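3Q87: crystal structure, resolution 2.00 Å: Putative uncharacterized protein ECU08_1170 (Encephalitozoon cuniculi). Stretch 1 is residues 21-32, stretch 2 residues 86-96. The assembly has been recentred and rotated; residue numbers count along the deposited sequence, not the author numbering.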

# COMPACT_ATOMS: atom_id res chain seq x y z
N ILE A 21 13.42 11.25 3.04
CA ILE A 21 13.29 12.58 3.63
C ILE A 21 12.22 13.39 2.91
O ILE A 21 12.21 13.48 1.69
CB ILE A 21 14.62 13.36 3.62
CG1 ILE A 21 15.74 12.52 4.24
CG2 ILE A 21 14.48 14.68 4.38
CD1 ILE A 21 15.43 12.03 5.64
N LEU A 22 11.33 13.99 3.70
CA LEU A 22 10.19 14.73 3.18
C LEU A 22 10.54 16.19 2.90
O LEU A 22 11.12 16.87 3.75
CB LEU A 22 9.05 14.66 4.20
CG LEU A 22 7.60 15.06 3.87
CD1 LEU A 22 7.27 16.37 4.50
CD2 LEU A 22 7.28 15.09 2.37
N GLU A 23 10.19 16.65 1.71
CA GLU A 23 10.13 18.07 1.42
C GLU A 23 8.69 18.44 1.13
O GLU A 23 8.03 17.81 0.31
CB GLU A 23 11.02 18.44 0.23
CG GLU A 23 10.57 19.70 -0.47
CD GLU A 23 11.74 20.57 -0.88
OE1 GLU A 23 11.74 21.07 -2.03
OE2 GLU A 23 12.65 20.75 -0.04
N CYS A 24 8.20 19.47 1.81
CA CYS A 24 6.79 19.80 1.77
C CYS A 24 6.53 21.17 1.16
O CYS A 24 6.86 22.19 1.76
CB CYS A 24 6.23 19.75 3.19
SG CYS A 24 4.47 20.02 3.31
N GLU A 25 5.97 21.20 -0.05
CA GLU A 25 5.54 22.47 -0.61
C GLU A 25 4.23 22.93 0.05
O GLU A 25 4.15 24.03 0.58
CB GLU A 25 5.38 22.40 -2.13
CG GLU A 25 5.30 23.78 -2.79
CD GLU A 25 6.46 24.69 -2.40
OE1 GLU A 25 7.62 24.35 -2.75
OE2 GLU A 25 6.23 25.74 -1.75
N LYS A 26 3.21 22.08 0.04
CA LYS A 26 2.02 22.42 0.80
C LYS A 26 1.33 21.25 1.48
O LYS A 26 1.28 20.14 0.94
CB LYS A 26 1.05 23.25 -0.04
CG LYS A 26 0.40 22.53 -1.18
CD LYS A 26 -0.89 23.22 -1.58
CE LYS A 26 -1.89 23.30 -0.43
NZ LYS A 26 -3.30 23.46 -0.92
N ALA A 27 0.80 21.52 2.67
CA ALA A 27 0.17 20.52 3.51
C ALA A 27 -1.10 21.08 4.13
O ALA A 27 -1.16 22.27 4.44
CB ALA A 27 1.12 20.10 4.62
N GLU A 28 -2.10 20.22 4.31
CA GLU A 28 -3.36 20.61 4.92
C GLU A 28 -3.62 19.78 6.16
O GLU A 28 -3.12 18.66 6.29
CB GLU A 28 -4.51 20.45 3.92
CG GLU A 28 -4.39 21.37 2.70
CD GLU A 28 -5.49 21.15 1.67
OE1 GLU A 28 -6.06 20.04 1.62
OE2 GLU A 28 -5.77 22.10 0.89
N SER A 29 -4.38 20.33 7.10
CA SER A 29 -4.72 19.55 8.29
C SER A 29 -5.90 18.66 7.92
O SER A 29 -6.72 19.02 7.07
CB SER A 29 -5.06 20.46 9.47
OG SER A 29 -6.39 20.94 9.37
N ASN A 30 -5.96 17.49 8.53
CA ASN A 30 -7.03 16.52 8.28
C ASN A 30 -7.62 16.08 9.60
O ASN A 30 -6.90 15.90 10.58
CB ASN A 30 -6.51 15.29 7.52
CG ASN A 30 -6.63 15.42 6.01
OD1 ASN A 30 -6.81 16.52 5.47
ND2 ASN A 30 -6.53 14.30 5.31
N ASP A 31 -8.94 15.92 9.62
CA ASP A 31 -9.66 15.45 10.80
C ASP A 31 -9.19 14.07 11.27
O ASP A 31 -9.15 13.12 10.49
CB ASP A 31 -11.16 15.40 10.52
CG ASP A 31 -11.89 16.62 11.05
OD1 ASP A 31 -11.21 17.59 11.44
OD2 ASP A 31 -13.14 16.59 11.07
N VAL A 32 -8.86 13.97 12.56
CA VAL A 32 -8.54 12.67 13.16
C VAL A 32 -9.68 12.15 14.04
O VAL A 32 -10.84 12.53 13.87
CB VAL A 32 -7.24 12.73 13.99
CG1 VAL A 32 -6.02 12.59 13.09
CG2 VAL A 32 -7.19 14.01 14.82
N ILE A 86 1.17 11.54 18.73
CA ILE A 86 1.86 11.03 17.56
C ILE A 86 0.87 10.71 16.43
O ILE A 86 1.01 11.21 15.31
CB ILE A 86 2.69 9.78 17.92
CG1 ILE A 86 3.65 10.10 19.07
CG2 ILE A 86 3.48 9.27 16.72
CD1 ILE A 86 4.49 11.34 18.85
N LYS A 87 -0.14 9.90 16.75
CA LYS A 87 -1.21 9.57 15.81
C LYS A 87 -1.80 10.82 15.18
O LYS A 87 -2.10 10.85 13.99
CB LYS A 87 -2.35 8.85 16.53
CG LYS A 87 -2.19 7.36 16.75
CD LYS A 87 -3.41 6.85 17.52
CE LYS A 87 -3.26 5.42 18.01
NZ LYS A 87 -3.61 4.42 16.96
N GLU A 88 -1.99 11.84 15.99
CA GLU A 88 -2.59 13.08 15.53
C GLU A 88 -1.68 13.76 14.51
O GLU A 88 -2.15 14.33 13.53
CB GLU A 88 -2.82 13.99 16.74
CG GLU A 88 -3.65 15.23 16.46
CD GLU A 88 -3.99 15.98 17.74
OE1 GLU A 88 -4.34 15.32 18.74
OE2 GLU A 88 -3.91 17.23 17.74
N PHE A 89 -0.37 13.69 14.73
CA PHE A 89 0.58 14.26 13.80
C PHE A 89 0.68 13.38 12.53
O PHE A 89 0.68 13.89 11.42
CB PHE A 89 1.96 14.39 14.47
CG PHE A 89 3.00 15.08 13.63
CD1 PHE A 89 3.03 16.47 13.52
CD2 PHE A 89 3.99 14.35 12.98
CE1 PHE A 89 4.01 17.11 12.77
CE2 PHE A 89 4.97 14.98 12.23
CZ PHE A 89 4.98 16.36 12.12
N LEU A 90 0.72 12.07 12.72
CA LEU A 90 1.01 11.17 11.60
C LEU A 90 -0.22 10.90 10.72
O LEU A 90 -0.09 10.56 9.55
CB LEU A 90 1.61 9.86 12.12
CG LEU A 90 3.01 9.95 12.75
CD1 LEU A 90 3.46 8.61 13.32
CD2 LEU A 90 4.06 10.46 11.75
N PHE A 91 -1.41 11.08 11.30
CA PHE A 91 -2.64 10.81 10.58
C PHE A 91 -3.42 12.08 10.35
O PHE A 91 -4.35 12.10 9.54
CB PHE A 91 -3.51 9.81 11.36
CG PHE A 91 -3.02 8.39 11.29
CD1 PHE A 91 -3.47 7.54 10.29
CD2 PHE A 91 -2.11 7.92 12.22
CE1 PHE A 91 -3.00 6.23 10.22
CE2 PHE A 91 -1.64 6.61 12.15
CZ PHE A 91 -2.09 5.77 11.15
N GLY A 92 -3.05 13.14 11.06
CA GLY A 92 -3.82 14.37 11.04
C GLY A 92 -3.27 15.43 10.11
O GLY A 92 -3.76 16.55 10.08
N ILE A 93 -2.25 15.06 9.34
CA ILE A 93 -1.71 15.97 8.33
C ILE A 93 -1.65 15.28 6.99
O ILE A 93 -1.33 14.10 6.91
CB ILE A 93 -0.27 16.39 8.68
CG1 ILE A 93 -0.23 17.08 10.05
CG2 ILE A 93 0.28 17.31 7.60
CD1 ILE A 93 1.18 17.44 10.50
N ASP A 94 -1.93 16.02 5.93
CA ASP A 94 -1.82 15.50 4.58
C ASP A 94 -0.95 16.40 3.71
O ASP A 94 -1.27 17.56 3.48
CB ASP A 94 -3.21 15.36 3.97
CG ASP A 94 -3.16 14.79 2.56
OD1 ASP A 94 -2.58 13.70 2.39
OD2 ASP A 94 -3.72 15.44 1.64
N VAL A 95 0.17 15.85 3.24
CA VAL A 95 1.02 16.59 2.32
C VAL A 95 0.39 16.47 0.94
O VAL A 95 0.27 15.36 0.41
CB VAL A 95 2.46 16.02 2.29
CG1 VAL A 95 3.32 16.81 1.30
CG2 VAL A 95 3.08 16.06 3.66
N VAL A 96 -0.04 17.59 0.37
CA VAL A 96 -0.65 17.53 -0.95
C VAL A 96 0.42 17.74 -2.02
O VAL A 96 0.37 17.12 -3.08
CB VAL A 96 -1.83 18.53 -1.12
CG1 VAL A 96 -2.71 18.57 0.14
CG2 VAL A 96 -1.32 19.89 -1.41

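The most unusual feature of this contact lies at Gly92, between the helical residues and the strand that begins at Ile93, where the first stretch closes over a residue with no side chain. The CG1 atom of Val32 rests 3.5 Å from the CA of Gly92, and the O of Asn30 lies at the same distance from that CA in a CA-H...O contact. A CB built at ideal geometry on Gly92 would fall 2.1 Å from Glu88 O as modelled, a clash, though the position of that oxygen is less certain, and 3.2 Å from Val32 CG1, a tight approach. Glycine therefore suits the junction on both counts. The carbonyl groups also crowd here: Asn30 O and Gly92 O, both acceptors, stand 3.2 Å apart without bonding.

From this junction the two strands of this single chain run as an antiparallel pair, residues 26-29 against 93-96, with strand axes approaching to 4.6 Å and their directions 150° apart. The backbone supplies all the hydrogen bonds between the stretches. Glu28 and Asp94 form the hydrogen-bonded pair of the ladder: Glu28 N donates to Asp94 O and Asp94 N donates to Glu28 O, each at 2.9 Å and nearly straight. At one end Asn30 N reaches Gly92 O at 2.9 Å, so the pairing continues past the strand into the loop. At the other, Val96 N donates to Lys26 O at 2.9 Å, with a more bent angle of 142°. Ala27 with Val95 and Ser29 with Ile93 are the intervening non-hydrogen-bonded pairs; at the first, the CA of Ala27 comes within 3.3 Å of Asp94 O, a CA-H...O contact.

Side chains alternate between the two faces of this ladder. Ala27, Ser29, Ile93 and Val95 share one face. Here the small methyl of Ala27 packs its CB 4.2 Å from Ile93 CG2, and Leu22 and Cys24 both pack on the side chain of buried Val95, closest at Leu22 CD1 to Val95 CG2, 4.3 Å, and Cys24 SG to Val95 CG1, 4.0 Å. Leu22 and Cys24 precede the turn at Glu25, so Val95 is touched by apolar groups from before the corner. Branched aliphatic residues suit such a place, being compatible with strand geometry and having no polar group to satisfy.

Glu28 and Asp94 point to the other face, where charge is tolerable because Glu28 is exposed and both carboxylate oxygens of Asp94 are hydrogen-bonded elsewhere in the structure. Lys26 NZ forms a salt bridge with Glu28 OE2 at 3.4 Å, a weak hydrogen bond within the first stretch, while the aliphatic part of the lysine lies against Val96, with Lys26 CG a tight 3.2 Å from Val96 CG2. A long side chain can thus be greasy near its backbone and charged at its tip.

Beyond the ladder, Val32 is directed toward the second stretch, its CG1 4.1 Å from Phe91 CB and its CG2 4.1 Å from Glu88 CG. Altogether the stretches bury 630 Å² between them.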